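Aerobactin synthase IucC (Klebsiella pneumoniae, PDB 6CN7) probably catalyses the ATP-dependent attachment of a second N-acetyl-N-hydroxylysine to N-citryl-N-acetyl-N-hydroxylysine, completing the siderophore aerobactin. Local coordinates at residues T429-M432 with Q438-L441. The protein carries 5 engineered substitutions. Sequence-based numbering, arbitrary orientation.
Sequences TLAM and QRVL
Thr-429 and Leu-441 form a hydrogen-bonded pair in an antiparallel beta hairpin. Leu-441 N donates to Thr-429 O (2.7 Å) and Thr-429 N to Leu-441 O. Beside them, the CB atoms of Thr-429 and Leu-441 lie 4.0 Å apart. On the face shared by Thr-429, Ala-431 and Leu-441, CD1 of Leu-441 reaches the methyl of Ala-431 (4.1 Å), giving this face a closely packed apolar patch. Leu-430 and Val-440 make a non-hydrogen-bonded pair with side chains on the other face. With chi1 at 71°, CG2 of Val-440 lies opposite the backbone N and faces Thr-429 O (3.5 Å), with CD2 of Leu-430 4.2 Å away.

At the turn end the ladder loses its regular step. Ala-431 N donates to Arg-439 O, but Ala-431 O accepts from Gln-438 N (2.6 Å). With helical backbone angles at Gln-438 (-78°/-50°), this makes a beta bulge. This end is partly open to solvent: CB and CG of Gln-438 lie against Ala-431 O. CG of Arg-439 passes 4.2 Å from the methyl of Ala-431, and the chain, extended from CG to NE, carries NH1 to a salt bridge with Glu-365.

Strand 366-369 flanks strand 428-433, strand 320-321 runs parallel to strand 436-442 on its outer edge, and helix 395-417 packs on the Leu-430 and Val-440 face through Leu-402, Val-405 and Val-406.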
loop_
_atom_site.group_PDB
_atom_site.type_symbol
_atom_site.label_atom_id
_atom_site.label_comp_id
_atom_site.label_asym_id
_atom_site.label_seq_id
_atom_site.Cartn_x
_atom_site.Cartn_y
_atom_site.Cartn_z
ATOM N N THR A 429 -12.797 19.268 23.773
ATOM C CA THR A 429 -11.647 20.134 23.965
ATOM C C THR A 429 -11.948 21.125 25.081
ATOM O O THR A 429 -13.045 21.687 25.146
ATOM C CB THR A 429 -11.300 20.886 22.675
ATOM O OG1 THR A 429 -10.994 19.947 21.639
ATOM C CG2 THR A 429 -10.104 21.807 22.888
ATOM N N LEU A 430 -10.973 21.327 25.961
ATOM C CA LEU A 430 -11.085 22.277 27.057
ATOM C C LEU A 430 -10.154 23.453 26.816
ATOM O O LEU A 430 -9.000 23.270 26.414
ATOM C CB LEU A 430 -10.736 21.629 28.398
ATOM C CG LEU A 430 -11.596 20.452 28.856
ATOM C CD1 LEU A 430 -11.012 19.862 30.127
ATOM C CD2 LEU A 430 -13.036 20.887 29.075
ATOM N N ALA A 431 -10.659 24.657 27.060
ATOM C CA ALA A 431 -9.833 25.857 27.047
ATOM C C ALA A 431 -9.249 26.053 28.439
ATOM O O ALA A 431 -9.993 26.206 29.413
ATOM C CB ALA A 431 -10.650 27.076 26.622
ATOM N N MET A 432 -7.924 26.041 28.533
ATOM C CA MET A 432 -7.223 26.099 29.809
ATOM C C MET A 432 -6.472 27.416 29.924
ATOM O O MET A 432 -5.807 27.843 28.976
ATOM C CB MET A 432 -6.243 24.931 29.950
ATOM C CG MET A 432 -6.872 23.551 29.812
ATOM S SD MET A 432 -7.982 23.132 31.171
ATOM C CE MET A 432 -6.846 23.054 32.554
ATOM N N GLN A 438 -11.584 27.001 31.272
ATOM C CA GLN A 438 -12.387 28.197 31.034
ATOM C C GLN A 438 -13.749 27.839 30.457
ATOM O O GLN A 438 -14.783 28.304 30.946
ATOM C CB GLN A 438 -11.650 29.140 30.078
ATOM C CG GLN A 438 -10.234 29.487 30.496
ATOM C CD GLN A 438 -10.188 30.504 31.618
ATOM O OE1 GLN A 438 -10.784 31.574 31.523
ATOM N NE2 GLN A 438 -9.477 30.176 32.688
ATOM N N ARG A 439 -13.759 27.018 29.412
ATOM C CA ARG A 439 -14.988 26.623 28.741
ATOM C C ARG A 439 -14.681 25.415 27.869
ATOM O O ARG A 439 -13.521 25.043 27.675
ATOM C CB ARG A 439 -15.568 27.777 27.918
ATOM C CG ARG A 439 -14.604 28.394 26.919
ATOM C CD ARG A 439 -15.148 29.727 26.442
ATOM N NE ARG A 439 -14.401 30.291 25.323
ATOM C CZ ARG A 439 -13.338 31.079 25.448
ATOM N NH1 ARG A 439 -12.876 31.399 26.650
ATOM N NH2 ARG A 439 -12.732 31.548 24.367
ATOM N N VAL A 440 -15.737 24.800 27.350
ATOM C CA VAL A 440 -15.607 23.601 26.532
ATOM C C VAL A 440 -15.790 23.975 25.069
ATOM O O VAL A 440 -16.529 24.905 24.727
ATOM C CB VAL A 440 -16.615 22.513 26.959
ATOM C CG1 VAL A 440 -18.044 22.900 26.581
ATOM C CG2 VAL A 440 -16.238 21.175 26.354
ATOM N N LEU A 441 -15.092 23.251 24.195
ATOM C CA LEU A 441 -15.213 23.407 22.752
ATOM C C LEU A 441 -15.633 22.070 22.161
ATOM O O LEU A 441 -14.961 21.055 22.375
ATOM C CB LEU A 441 -13.896 23.876 22.128
ATOM C CG LEU A 441 -13.523 25.356 22.266
ATOM C CD1 LEU A 441 -13.174 25.717 23.698
ATOM C CD2 LEU A 441 -12.370 25.688 21.343
#